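Local coordinates for protein aldehyde dehydrogenase (Trypanosoma brucei, PDB 5MYP) that probably oxidises aldehydes to carboxylic acids with NAD+ as the electron acceptor, at residues Phe322-Leu325 / Met326-Lys330; Asp381-Lys384 / Ile385-Arg389; Phe291-Leu295 / Lys296-Leu300; Val266-Lys269 / Ser270-Ser273. All coordinates share one frame; numbering follows the deposited sequence.

Interaction 1: residues Phe322-Leu325 / Met326-Lys330; sequences FQRL and MEFMK. Unlike the reference sequence in segment 322-325: Q323 (reference His).
The contacts of F322 with M326 and of R324 with F328 are one-turn, i to i+4 packing along the last turns of helix 319-328, which lies beside strand 346-353. M326 lays its CG over one face of the F322 ring, 4.0 Å from the ring centroid. The bend at chi2 (-52°) keeps the sulfur near the ring, with SD 4.5 Å from the F322 centroid in an oblique Met-aromatic contact. Both side chains also reach A340.

The second pair is turned differently. R324 is extended from CG to NE, with CG anti to the backbone N (chi1 178°), and the guanidinium offers a face to the F328 ring, whose CZ stands 3.4 Å from R324 CZ. The two planes are steeply inclined, 71° apart, so this is an edge of the ring set over the flat cation and no parallel stack. The guanidinium is gripped from outside by a salt bridge to E364 and hydrogen bonds to the carbonyls of E365 and I366, which fixes its rotation. The whole is an amphipathic alpha-helix on a sheet, its one-turn pairs including a Met-aromatic contact and its F322, L325 and M326 resting on I347 of strand 346-353.

Interaction 2: residues Asp381-Lys384 / Ile385-Arg389; sequences DILK and IINSR
From I382 to I386 and from L383 to N387 the backbone keeps regular alpha-helical bonding: I386 N gives a straight bond to I382 O (3.0 Å, 165° at the hydrogen), and N387 N reaches L383 O at 2.8 Å. One step earlier, the bond from I385 N to D381 O is weak. Toward the helix end R389 N bonds I386 O, and two side chains join in. S388 OG donates to K384 O at 2.7 Å, in the carbonyl plane, its chi1 of 66° turning the hydroxyl back over the preceding turn. R389 NH1 meets I385 O at 2.8 Å, with the acceptor at the edge of the guanidinium. Both bonds are particular to this helix end.

I382 and I386 lie side by side and point the same way, I382 CG2 touching I386 CD1 at 3.5 Å. They rest on V231, while I385 leans on V266 and L374. L383 runs alongside N387 in the same manner, and the N387 amide nitrogen is bonded to the carbonyl of R411. R389 NH2 has a further acceptor in the carbonyl of M362. The apolar stripe facing the strands is typical of an amphipathic helix packed on the sheet of an alpha/beta domain.

Interaction 3: residues Phe291-Leu295 / Lys296-Leu300; sequences FLKVL and KGELL
V294 and L299 approach obliquely across the end of helix 289-296, with V294 CG2 4.1 Å from L299 CD2. In V294 that methyl lies beside the backbone N, opposite the carbonyl carbon; L299 CB points toward the helix, and chi1 -177° with chi2 65° leaves CD2 beside V294 CG2. Nearby the two CB atoms of K293 and L299 meet at 3.9 Å, while the extended K293 chain leads away to a salt bridge with D289, one turn earlier.

The chain turns back to bring L299 over the helix because G297 has positive phi. After it, E298 N meets K293 O at 2.8 Å, tilted somewhat from the carbonyl plane, and L299 N reaches the same oxygen at 3.2 Å from above that plane, 70° out of it. One carbonyl thus accepts two amides from different directions, with a third, weak bond from G297 N. A water donates to both V294 O and L299 O, tying the helix end to the returning chain. V294 CA also points its hydrogen at L299 O, 3.6 Å away. Outside, V294 packs against F307 and L295 against L308 of helix 304-309. With G297 as its C-prime residue, the bond from E298 N to K293 O and the weak one from G297 N to V294 O define a Schellman motif ending an alpha-helix.

Interaction 4: residues Val266-Lys269 / Ser270-Ser273; sequences VVEK and SMES
The E268 carboxylate is met by S270 from two sides of one oxygen: S270 OG donates to E268 OE1 on the syn side, close to the carboxylate plane, at 2.6 Å, and S270 N reaches the same atom from above the plane, 52° out of it, at 2.9 Å. The E268 chain puts the oxygen there by bending at chi2 (-82°), and S270 chi1 of 77° sets OG between its backbone N and carbonyl carbon, next to its own N-H, where both reach OE1. The two bonds fix OE1 and would limit rotation of the carboxylate and tend to keep it ionised.

This turn carries the chain from strand 264-268 into helix 272-287, a beta-to-alpha connection of the alpha/beta domain, with the strand hydrogen-bonded on one flank to V230 and V232 and on the other to L374 and Y376. The turn is closed in its backbone by M271 N bonding to E268 O at 2.8 Å. V267 crosses M271 at about a right angle, its CG2 3.7 Å from M271 CB, and crosses E272 likewise, CG1 lying 4.0 Å from E272 CA. A water donates to K269 O and E272 OE1, each at 2.6 Å, linking turn and helix.

Interactions 2 and 4 belong to the same layered region: I385 CD1 of helix 379-387 packs at 3.9 Å on V266 CG1 of strand 264-268, although interaction 4 is itself a surface contact. Interactions 1 and 3 stay apart, their nearest atoms about 8 Å from each other, yet both have side chains on strand 346-353. Interactions 1, 2 and 3 are partly buried. Chemistry follows position: interaction 1 relies on Met-aromatic packing and an arginine that faces a ring edge and is held by outside acceptors, interaction 2 on aliphatic side chains and carbonyls bound by side chains, interaction 3 on backbone amides at a helix end, and interaction 4 on a carboxylate gripped by one serine.

Interaction 1: residues Phe322-Leu325 / Met326-Lys330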
ATOM      1  N   PHE A 322      19.950  24.805  13.359  1.00 21.91           N
ATOM      2  CA  PHE A 322      20.367  25.366  14.648  1.00 21.20           C
ATOM      3  C   PHE A 322      19.591  26.648  14.988  1.00 21.22           C
ATOM      4  O   PHE A 322      19.034  26.758  16.080  1.00 20.11           O
ATOM      5  CB  PHE A 322      21.881  25.638  14.660  1.00 20.92           C
ATOM      6  CG  PHE A 322      22.379  26.254  15.935  1.00 20.67           C
ATOM      7  CD1 PHE A 322      22.373  27.638  16.109  1.00 20.61           C
ATOM      8  CD2 PHE A 322      22.864  25.456  16.964  1.00 20.56           C
ATOM      9  CE1 PHE A 322      22.826  28.209  17.286  1.00 20.63           C
ATOM     10  CE2 PHE A 322      23.321  26.023  18.143  1.00 20.67           C
ATOM     11  CZ  PHE A 322      23.300  27.401  18.306  1.00 20.45           C
ATOM     12  N   GLN A 323      19.563  27.598  14.053  0.50 21.25           N
ATOM     13  CA  GLN A 323      18.867  28.876  14.256  0.50 21.57           C
ATOM     14  C   GLN A 323      17.362  28.691  14.467  0.50 21.65           C
ATOM     15  O   GLN A 323      16.769  29.357  15.314  0.50 21.68           O
ATOM     16  CB  GLN A 323      19.122  29.827  13.078  0.50 21.72           C
ATOM     17  CG  GLN A 323      20.572  30.277  12.952  0.50 21.88           C
ATOM     18  CD  GLN A 323      20.922  30.794  11.566  0.50 22.00           C
ATOM     19  OE1 GLN A 323      20.088  31.382  10.876  0.50 21.89           O
ATOM     20  NE2 GLN A 323      22.169  30.585  11.156  0.50 21.91           N
ATOM     21  N   ARG A 324      16.759  27.782  13.701  1.00 21.92           N
ATOM     22  CA  ARG A 324      15.335  27.422  13.855  1.00 22.30           C
ATOM     23  C   ARG A 324      15.012  26.909  15.267  1.00 21.86           C
ATOM     24  O   ARG A 324      14.016  27.313  15.865  1.00 21.06           O
ATOM     25  CB  ARG A 324      14.958  26.363  12.806  1.00 22.94           C
ATOM     26  CG  ARG A 324      13.530  25.836  12.864  1.00 23.81           C
ATOM     27  CD  ARG A 324      13.274  24.866  11.719  1.00 24.46           C
ATOM     28  NE  ARG A 324      12.015  24.135  11.873  1.00 25.37           N
ATOM     29  CZ  ARG A 324      11.825  23.040  12.620  1.00 26.21           C
ATOM     30  NH1 ARG A 324      12.811  22.491  13.337  1.00 26.33           N
ATOM     31  NH2 ARG A 324      10.615  22.487  12.657  1.00 26.59           N
ATOM     32  N   LEU A 325      15.869  26.031  15.787  1.00 21.89           N
ATOM     33  CA  LEU A 325      15.699  25.478  17.133  1.00 21.86           C
ATOM     34  C   LEU A 325      15.912  26.528  18.224  1.00 22.44           C
ATOM     35  O   LEU A 325      15.182  26.546  19.215  1.00 22.34           O
ATOM     36  CB  LEU A 325      16.632  24.281  17.352  1.00 21.57           C
ATOM     37  CG  LEU A 325      16.286  23.046  16.508  1.00 21.14           C
ATOM     38  CD1 LEU A 325      17.469  22.094  16.417  1.00 21.11           C
ATOM     39  CD2 LEU A 325      15.061  22.328  17.058  1.00 20.82           C
ATOM     40  N   MET A 326      16.899  27.404  18.043  1.00 23.36           N
ATOM     41  CA  MET A 326      17.113  28.514  18.979  1.00 23.83           C
ATOM     42  C   MET A 326      15.911  29.472  19.018  1.00 24.67           C
ATOM     43  O   MET A 326      15.533  29.929  20.094  1.00 24.15           O
ATOM     44  CB  MET A 326      18.403  29.279  18.654  1.00 23.56           C
ATOM     45  CG  MET A 326      19.694  28.487  18.853  1.00 23.38           C
ATOM     46  SD  MET A 326      19.887  27.694  20.466  1.00 23.05           S
ATOM     47  CE  MET A 326      19.962  29.133  21.533  1.00 23.33           C
ATOM     48  N   GLU A 327      15.305  29.755  17.862  1.00 26.01           N
ATOM     49  CA  GLU A 327      14.083  30.576  17.816  1.00 27.21           C
ATOM     50  C   GLU A 327      12.874  29.915  18.493  1.00 26.24           C
ATOM     51  O   GLU A 327      12.019  30.618  19.034  1.00 26.28           O
ATOM     52  CB  GLU A 327      13.711  30.971  16.374  1.00 28.78           C
ATOM     53  CG  GLU A 327      14.609  32.018  15.729  1.00 30.79           C
ATOM     54  CD  GLU A 327      14.671  33.309  16.518  1.00 32.21           C
ATOM     55  OE1 GLU A 327      15.786  33.681  16.934  1.00 34.77           O
ATOM     56  OE2 GLU A 327      13.613  33.949  16.734  1.00 33.17           O
ATOM     57  N   PHE A 328      12.804  28.581  18.460  1.00 25.83           N
ATOM     58  CA  PHE A 328      11.749  27.839  19.173  1.00 25.54           C
ATOM     59  C   PHE A 328      11.736  28.060  20.689  1.00 25.24           C
ATOM     60  O   PHE A 328      10.680  27.948  21.306  1.00 24.54           O
ATOM     61  CB  PHE A 328      11.817  26.322  18.895  1.00 25.48           C
ATOM     62  CG  PHE A 328      11.315  25.892  17.530  1.00 25.11           C
ATOM     63  CD1 PHE A 328      10.501  26.704  16.723  1.00 25.26           C
ATOM     64  CD2 PHE A 328      11.628  24.615  17.069  1.00 25.03           C
ATOM     65  CE1 PHE A 328      10.054  26.256  15.488  1.00 25.16           C
ATOM     66  CE2 PHE A 328      11.176  24.168  15.837  1.00 24.95           C
ATOM     67  CZ  PHE A 328      10.385  24.988  15.047  1.00 25.06           C
ATOM     68  N   MET A 329      12.890  28.379  21.283  1.00 25.72           N
ATOM     69  CA  MET A 329      12.962  28.696  22.718  1.00 26.44           C
ATOM     70  C   MET A 329      12.146  29.939  23.115  1.00 27.12           C
ATOM     71  O   MET A 329      11.799  30.094  24.286  1.00 27.34           O
ATOM     72  CB  MET A 329      14.415  28.870  23.177  1.00 26.37           C
ATOM     73  CG  MET A 329      15.249  27.599  23.120  1.00 26.36           C
ATOM     74  SD  MET A 329      16.909  27.828  23.783  1.00 26.18           S
ATOM     75  CE  MET A 329      17.709  26.326  23.223  1.00 26.30           C
ATOM     76  N   LYS A 330      11.838  30.806  22.146  1.00 27.75           N
ATOM     77  CA  LYS A 330      11.024  32.007  22.379  1.00 29.19           C
ATOM     78  C   LYS A 330       9.540  31.695  22.612  1.00 28.98           C
ATOM     79  O   LYS A 330       8.821  32.514  23.180  1.00 30.36           O
ATOM     80  CB  LYS A 330      11.135  32.985  21.201  1.00 30.23           C
ATOM     81  CG  LYS A 330      12.546  33.390  20.794  1.00 31.21           C
ATOM     82  CD  LYS A 330      13.288  34.137  21.888  1.00 32.27           C
ATOM     83  CE  LYS A 330      14.693  34.514  21.442  1.00 32.98           C
ATOM     84  NZ  LYS A 330      14.714  35.296  20.173  1.00 33.29           N
TER

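Interaction 2: residues Asp381-Lys384 / Ile385-Arg389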
ATOM      1  N   ASP A 381      -8.936  17.504  27.017  1.00 24.97           N
ATOM      2  CA  ASP A 381      -7.781  18.398  26.837  1.00 23.90           C
ATOM      3  C   ASP A 381      -6.656  17.721  26.055  1.00 22.79           C
ATOM      4  O   ASP A 381      -6.040  18.347  25.189  1.00 22.66           O
ATOM      5  CB  ASP A 381      -7.213  18.870  28.188  1.00 24.17           C
ATOM      6  CG  ASP A 381      -8.183  19.729  28.991  1.00 24.64           C
ATOM      7  OD1 ASP A 381      -9.084  20.370  28.405  1.00 24.46           O
ATOM      8  OD2 ASP A 381      -8.022  19.764  30.228  1.00 24.61           O
ATOM      9  N   ILE A 382      -6.395  16.449  26.363  1.00 21.32           N
ATOM     10  CA  ILE A 382      -5.339  15.683  25.686  1.00 20.85           C
ATOM     11  C   ILE A 382      -5.702  15.490  24.220  1.00 20.11           C
ATOM     12  O   ILE A 382      -4.876  15.720  23.336  1.00 19.14           O
ATOM     13  CB  ILE A 382      -5.108  14.287  26.314  1.00 20.78           C
ATOM     14  CG1 ILE A 382      -4.705  14.395  27.791  1.00 21.03           C
ATOM     15  CG2 ILE A 382      -4.031  13.518  25.543  1.00 21.01           C
ATOM     16  CD1 ILE A 382      -4.835  13.092  28.550  1.00 21.21           C
ATOM     17  N   LEU A 383      -6.944  15.071  23.980  1.00 19.89           N
ATOM     18  CA  LEU A 383      -7.425  14.801  22.626  1.00 19.72           C
ATOM     19  C   LEU A 383      -7.457  16.055  21.746  1.00 19.52           C
ATOM     20  O   LEU A 383      -7.167  15.967  20.558  1.00 19.97           O
ATOM     21  CB  LEU A 383      -8.797  14.109  22.652  1.00 19.73           C
ATOM     22  CG  LEU A 383      -8.868  12.751  23.371  1.00 19.71           C
ATOM     23  CD1 LEU A 383     -10.273  12.165  23.292  1.00 19.51           C
ATOM     24  CD2 LEU A 383      -7.850  11.756  22.833  1.00 19.93           C
ATOM     25  N   LYS A 384      -7.798  17.204  22.329  0.50 19.47           N
ATOM     26  CA  LYS A 384      -7.784  18.482  21.609  0.50 19.41           C
ATOM     27  C   LYS A 384      -6.384  18.861  21.119  0.50 18.78           C
ATOM     28  O   LYS A 384      -6.232  19.374  20.010  0.50 18.63           O
ATOM     29  CB  LYS A 384      -8.338  19.601  22.491  0.50 19.87           C
ATOM     30  CG  LYS A 384      -8.316  20.981  21.853  0.50 20.53           C
ATOM     31  CD  LYS A 384      -9.423  21.861  22.419  0.50 20.84           C
ATOM     32  CE  LYS A 384      -9.059  23.336  22.346  0.50 21.10           C
ATOM     33  NZ  LYS A 384      -8.563  23.729  20.999  0.50 21.35           N
ATOM     34  N   ILE A 385      -5.375  18.605  21.949  1.00 18.02           N
ATOM     35  CA  ILE A 385      -3.975  18.867  21.589  1.00 17.36           C
ATOM     36  C   ILE A 385      -3.515  17.902  20.488  1.00 16.54           C
ATOM     37  O   ILE A 385      -3.001  18.339  19.459  1.00 16.49           O
ATOM     38  CB  ILE A 385      -3.045  18.766  22.827  1.00 17.33           C
ATOM     39  CG1 ILE A 385      -3.356  19.900  23.818  1.00 17.51           C
ATOM     40  CG2 ILE A 385      -1.567  18.808  22.429  1.00 17.37           C
ATOM     41  CD1 ILE A 385      -2.920  19.610  25.240  1.00 17.66           C
ATOM     42  N   ILE A 386      -3.726  16.606  20.706  1.00 15.84           N
ATOM     43  CA  ILE A 386      -3.197  15.567  19.808  1.00 15.55           C
ATOM     44  C   ILE A 386      -3.988  15.459  18.492  1.00 15.30           C
ATOM     45  O   ILE A 386      -3.387  15.417  17.414  1.00 14.82           O
ATOM     46  CB  ILE A 386      -3.113  14.192  20.523  1.00 15.38           C
ATOM     47  CG1 ILE A 386      -2.138  14.283  21.709  1.00 15.38           C
ATOM     48  CG2 ILE A 386      -2.677  13.091  19.552  1.00 15.31           C
ATOM     49  CD1 ILE A 386      -2.111  13.060  22.607  1.00 15.38           C
ATOM     50  N   ASN A 387      -5.318  15.419  18.578  1.00 15.32           N
ATOM     51  CA  ASN A 387      -6.168  15.208  17.389  1.00 15.51           C
ATOM     52  C   ASN A 387      -6.326  16.440  16.488  1.00 15.59           C
ATOM     53  O   ASN A 387      -6.796  16.306  15.362  1.00 15.84           O
ATOM     54  CB  ASN A 387      -7.547  14.651  17.776  1.00 15.49           C
ATOM     55  CG  ASN A 387      -7.460  13.308  18.483  1.00 15.53           C
ATOM     56  OD1 ASN A 387      -6.409  12.668  18.508  1.00 15.67           O
ATOM     57  ND2 ASN A 387      -8.569  12.873  19.056  1.00 15.44           N
ATOM     58  N   SER A 388      -5.932  17.623  16.964  1.00 15.59           N
ATOM     59  CA  SER A 388      -5.871  18.817  16.107  1.00 15.69           C
ATOM     60  C   SER A 388      -4.590  18.893  15.268  1.00 15.49           C
ATOM     61  O   SER A 388      -4.463  19.774  14.422  1.00 15.33           O
ATOM     62  CB  SER A 388      -6.004  20.089  16.943  1.00 15.93           C
ATOM     63  OG  SER A 388      -4.890  20.256  17.809  1.00 16.21           O
ATOM     64  N   ARG A 389      -3.640  17.991  15.515  1.00 15.26           N
ATOM     65  CA  ARG A 389      -2.365  17.969  14.799  1.00 15.30           C
ATOM     66  C   ARG A 389      -2.280  16.729  13.918  1.00 14.98           C
ATOM     67  O   ARG A 389      -3.107  15.825  14.027  1.00 14.31           O
ATOM     68  CB  ARG A 389      -1.214  18.023  15.805  1.00 15.58           C
ATOM     69  CG  ARG A 389      -1.137  19.372  16.505  1.00 15.90           C
ATOM     70  CD  ARG A 389      -0.114  19.416  17.630  1.00 16.17           C
ATOM     71  NE  ARG A 389       0.088  20.797  18.075  1.00 16.36           N
ATOM     72  CZ  ARG A 389      -0.731  21.483  18.879  1.00 16.75           C
ATOM     73  NH1 ARG A 389      -1.844  20.939  19.387  1.00 16.78           N
ATOM     74  NH2 ARG A 389      -0.426  22.744  19.186  1.00 16.95           N
TER

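Interaction 3: residues Phe291-Leu295 / Lys296-Leu300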
ATOM      1  N   PHE A 291      30.407  18.787  30.943  1.00 21.26           N
ATOM      2  CA  PHE A 291      29.885  19.161  29.620  1.00 20.70           C
ATOM      3  C   PHE A 291      28.937  20.360  29.725  1.00 20.05           C
ATOM      4  O   PHE A 291      29.107  21.349  29.013  1.00 19.28           O
ATOM      5  CB  PHE A 291      29.179  17.976  28.941  1.00 20.77           C
ATOM      6  CG  PHE A 291      28.493  18.340  27.652  1.00 20.68           C
ATOM      7  CD1 PHE A 291      29.223  18.469  26.474  1.00 20.86           C
ATOM      8  CD2 PHE A 291      27.118  18.571  27.614  1.00 20.93           C
ATOM      9  CE1 PHE A 291      28.591  18.809  25.281  1.00 20.76           C
ATOM     10  CE2 PHE A 291      26.486  18.916  26.430  1.00 20.66           C
ATOM     11  CZ  PHE A 291      27.228  19.036  25.264  1.00 20.65           C
ATOM     12  N   LEU A 292      27.958  20.263  30.624  1.00 19.78           N
ATOM     13  CA  LEU A 292      26.973  21.331  30.815  1.00 20.37           C
ATOM     14  C   LEU A 292      27.604  22.634  31.310  1.00 20.49           C
ATOM     15  O   LEU A 292      27.291  23.702  30.792  1.00 20.24           O
ATOM     16  CB  LEU A 292      25.849  20.884  31.762  1.00 20.52           C
ATOM     17  CG  LEU A 292      24.868  19.853  31.196  1.00 20.63           C
ATOM     18  CD1 LEU A 292      23.962  19.310  32.297  1.00 20.77           C
ATOM     19  CD2 LEU A 292      24.049  20.449  30.059  1.00 20.67           C
ATOM     20  N   LYS A 293      28.506  22.538  32.288  1.00 20.92           N
ATOM     21  CA  LYS A 293      29.221  23.718  32.800  1.00 21.45           C
ATOM     22  C   LYS A 293      30.004  24.461  31.713  1.00 20.95           C
ATOM     23  O   LYS A 293      29.968  25.696  31.659  1.00 20.16           O
ATOM     24  CB  LYS A 293      30.173  23.336  33.937  1.00 22.25           C
ATOM     25  CG  LYS A 293      29.484  23.098  35.268  1.00 23.32           C
ATOM     26  CD  LYS A 293      30.474  22.549  36.280  1.00 24.33           C
ATOM     27  CE  LYS A 293      30.017  22.775  37.709  1.00 24.93           C
ATOM     28  NZ  LYS A 293      30.970  22.131  38.657  1.00 25.38           N
ATOM     29  N   VAL A 294      30.694  23.705  30.856  1.00 20.90           N
ATOM     30  CA  VAL A 294      31.475  24.284  29.756  1.00 21.24           C
ATOM     31  C   VAL A 294      30.552  24.938  28.726  1.00 21.95           C
ATOM     32  O   VAL A 294      30.811  26.056  28.277  1.00 21.85           O
ATOM     33  CB  VAL A 294      32.408  23.238  29.079  1.00 21.12           C
ATOM     34  CG1 VAL A 294      33.081  23.807  27.833  1.00 21.05           C
ATOM     35  CG2 VAL A 294      33.468  22.758  30.065  1.00 21.00           C
ATOM     36  N   LEU A 295      29.479  24.237  28.372  1.00 22.85           N
ATOM     37  CA  LEU A 295      28.478  24.766  27.445  1.00 23.50           C
ATOM     38  C   LEU A 295      27.769  26.015  27.988  1.00 24.29           C
ATOM     39  O   LEU A 295      27.520  26.958  27.230  1.00 24.02           O
ATOM     40  CB  LEU A 295      27.451  23.679  27.093  1.00 23.30           C
ATOM     41  CG  LEU A 295      26.515  23.912  25.912  1.00 23.23           C
ATOM     42  CD1 LEU A 295      27.300  24.118  24.642  1.00 23.16           C
ATOM     43  CD2 LEU A 295      25.586  22.725  25.797  1.00 23.18           C
ATOM     44  N   LYS A 296      27.458  26.009  29.285  0.50 24.95           N
ATOM     45  CA  LYS A 296      26.867  27.165  29.961  0.50 25.74           C
ATOM     46  C   LYS A 296      27.810  28.369  30.052  0.50 26.07           C
ATOM     47  O   LYS A 296      27.347  29.510  30.114  0.50 26.47           O
ATOM     48  CB  LYS A 296      26.429  26.785  31.376  0.50 25.94           C
ATOM     49  CG  LYS A 296      25.610  27.874  32.048  0.50 26.27           C
ATOM     50  CD  LYS A 296      24.487  28.357  31.142  0.50 26.44           C
ATOM     51  CE  LYS A 296      23.916  29.681  31.622  0.50 26.47           C
ATOM     52  NZ  LYS A 296      23.445  29.601  33.030  0.50 26.50           N
ATOM     53  N   GLY A 297      29.118  28.108  30.073  1.00 26.23           N
ATOM     54  CA  GLY A 297      30.136  29.149  30.240  1.00 26.46           C
ATOM     55  C   GLY A 297      30.533  29.340  31.698  1.00 27.02           C
ATOM     56  O   GLY A 297      31.141  30.354  32.039  1.00 27.47           O
ATOM     57  N   GLU A 298      30.202  28.364  32.552  1.00 27.15           N
ATOM     58  CA  GLU A 298      30.529  28.405  33.984  1.00 27.76           C
ATOM     59  C   GLU A 298      31.874  27.742  34.312  1.00 27.22           C
ATOM     60  O   GLU A 298      32.392  27.923  35.413  1.00 27.48           O
ATOM     61  CB  GLU A 298      29.414  27.749  34.804  1.00 28.42           C
ATOM     62  CG  GLU A 298      28.092  28.502  34.736  1.00 29.08           C
ATOM     63  CD  GLU A 298      26.956  27.813  35.474  1.00 29.78           C
ATOM     64  OE1 GLU A 298      27.074  26.621  35.825  1.00 30.81           O
ATOM     65  OE2 GLU A 298      25.910  28.461  35.675  1.00 31.05           O
ATOM     66  N   LEU A 299      32.416  26.968  33.370  1.00 26.60           N
ATOM     67  CA  LEU A 299      33.767  26.421  33.467  1.00 26.46           C
ATOM     68  C   LEU A 299      34.509  26.732  32.174  1.00 26.61           C
ATOM     69  O   LEU A 299      34.084  26.309  31.099  1.00 27.03           O
ATOM     70  CB  LEU A 299      33.716  24.906  33.696  1.00 26.31           C
ATOM     71  CG  LEU A 299      35.056  24.184  33.899  1.00 26.53           C
ATOM     72  CD1 LEU A 299      35.741  24.630  35.184  1.00 26.43           C
ATOM     73  CD2 LEU A 299      34.861  22.673  33.890  1.00 26.58           C
ATOM     74  N   LEU A 300      35.612  27.468  32.272  1.00 25.92           N
ATOM     75  CA  LEU A 300      36.437  27.774  31.098  1.00 26.28           C
ATOM     76  C   LEU A 300      37.319  26.575  30.751  1.00 26.26           C
ATOM     77  O   LEU A 300      37.751  25.843  31.645  1.00 26.34           O
ATOM     78  CB  LEU A 300      37.314  29.009  31.326  1.00 26.52           C
ATOM     79  CG  LEU A 300      36.640  30.380  31.221  1.00 27.03           C
ATOM     80  CD1 LEU A 300      35.763  30.648  32.431  1.00 27.52           C
ATOM     81  CD2 LEU A 300      37.681  31.480  31.066  1.00 27.17           C
TER
HETATM   82  O   HOH W   1      32.979  27.543  28.706  1.00 21.48           O

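Interaction 4: residues Val266-Lys269 / Ser270-Ser273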
ATOM      1  N   VAL A 266       2.531  16.128  27.228  1.00 14.69           N
ATOM      2  CA  VAL A 266       1.257  16.559  27.802  1.00 14.96           C
ATOM      3  C   VAL A 266       1.149  15.860  29.154  1.00 15.19           C
ATOM      4  O   VAL A 266       0.912  14.649  29.216  1.00 14.83           O
ATOM      5  CB  VAL A 266       0.049  16.205  26.906  1.00 15.21           C
ATOM      6  CG1 VAL A 266      -1.225  16.848  27.450  1.00 15.40           C
ATOM      7  CG2 VAL A 266       0.298  16.649  25.468  1.00 15.30           C
ATOM      8  N   VAL A 267       1.341  16.621  30.231  1.00 15.37           N
ATOM      9  CA  VAL A 267       1.426  16.059  31.587  1.00 15.87           C
ATOM     10  C   VAL A 267       0.206  16.477  32.413  1.00 16.45           C
ATOM     11  O   VAL A 267      -0.292  17.592  32.267  1.00 16.33           O
ATOM     12  CB  VAL A 267       2.756  16.438  32.297  1.00 15.82           C
ATOM     13  CG1 VAL A 267       2.945  17.945  32.411  1.00 15.92           C
ATOM     14  CG2 VAL A 267       2.861  15.772  33.667  1.00 15.99           C
ATOM     15  N   GLU A 268      -0.277  15.583  33.272  1.00 17.04           N
ATOM     16  CA  GLU A 268      -1.405  15.908  34.143  1.00 17.96           C
ATOM     17  C   GLU A 268      -0.990  17.087  35.034  1.00 18.27           C
ATOM     18  O   GLU A 268       0.128  17.111  35.555  1.00 17.83           O
ATOM     19  CB  GLU A 268      -1.834  14.689  34.972  1.00 18.35           C
ATOM     20  CG  GLU A 268      -3.240  14.773  35.564  1.00 18.83           C
ATOM     21  CD  GLU A 268      -3.324  15.566  36.865  1.00 19.31           C
ATOM     22  OE1 GLU A 268      -2.303  15.699  37.577  1.00 19.51           O
ATOM     23  OE2 GLU A 268      -4.423  16.057  37.187  1.00 19.59           O
ATOM     24  N   LYS A 269      -1.896  18.055  35.170  1.00 18.91           N
ATOM     25  CA  LYS A 269      -1.630  19.366  35.800  1.00 19.90           C
ATOM     26  C   LYS A 269      -0.821  19.294  37.108  1.00 19.46           C
ATOM     27  O   LYS A 269       0.147  20.036  37.290  1.00 18.94           O
ATOM     28  CB  LYS A 269      -2.966  20.077  36.051  1.00 21.14           C
ATOM     29  CG  LYS A 269      -2.883  21.551  36.423  1.00 22.58           C
ATOM     30  CD  LYS A 269      -4.272  22.119  36.703  1.00 23.33           C
ATOM     31  CE  LYS A 269      -4.944  21.443  37.897  1.00 24.50           C
ATOM     32  NZ  LYS A 269      -6.030  22.258  38.514  1.00 25.25           N
ATOM     33  N   SER A 270      -1.219  18.386  37.996  1.00 19.12           N
ATOM     34  CA  SER A 270      -0.581  18.234  39.305  1.00 19.33           C
ATOM     35  C   SER A 270       0.836  17.640  39.266  1.00 19.22           C
ATOM     36  O   SER A 270       1.579  17.783  40.241  1.00 19.14           O
ATOM     37  CB  SER A 270      -1.469  17.399  40.241  1.00 19.40           C
ATOM     38  OG  SER A 270      -1.391  16.015  39.945  1.00 19.51           O
ATOM     39  N   MET A 271       1.203  16.984  38.161  1.00 18.97           N
ATOM     40  CA  MET A 271       2.511  16.345  38.009  1.00 19.30           C
ATOM     41  C   MET A 271       3.567  17.169  37.273  1.00 18.85           C
ATOM     42  O   MET A 271       4.695  16.699  37.120  1.00 18.56           O
ATOM     43  CB  MET A 271       2.342  15.001  37.277  1.00 19.82           C
ATOM     44  CG  MET A 271       1.415  14.005  37.956  1.00 20.50           C
ATOM     45  SD  MET A 271       2.148  13.400  39.487  1.00 21.16           S
ATOM     46  CE  MET A 271       0.678  12.965  40.413  1.00 21.34           C
ATOM     47  N   GLU A 272       3.227  18.387  36.842  1.00 18.81           N
ATOM     48  CA  GLU A 272       4.139  19.195  36.016  1.00 18.95           C
ATOM     49  C   GLU A 272       5.488  19.442  36.690  1.00 18.76           C
ATOM     50  O   GLU A 272       6.532  19.252  36.069  1.00 18.32           O
ATOM     51  CB  GLU A 272       3.509  20.543  35.640  1.00 19.49           C
ATOM     52  CG  GLU A 272       4.271  21.312  34.559  1.00 19.84           C
ATOM     53  CD  GLU A 272       3.813  22.756  34.392  1.00 20.35           C
ATOM     54  OE1 GLU A 272       2.819  23.175  35.022  1.00 21.47           O
ATOM     55  OE2 GLU A 272       4.451  23.487  33.615  1.00 20.86           O
ATOM     56  N   SER A 273       5.459  19.863  37.955  1.00 18.88           N
ATOM     57  CA  SER A 273       6.687  20.242  38.658  1.00 18.74           C
ATOM     58  C   SER A 273       7.602  19.043  38.893  1.00 18.41           C
ATOM     59  O   SER A 273       8.794  19.120  38.612  1.00 18.17           O
ATOM     60  CB  SER A 273       6.375  20.937  39.986  1.00 19.25           C
ATOM     61  OG  SER A 273       7.563  21.401  40.608  1.00 19.47           O
TER
HETATM   62  O   HOH W   2       0.841  22.425  36.566  1.00 23.17           O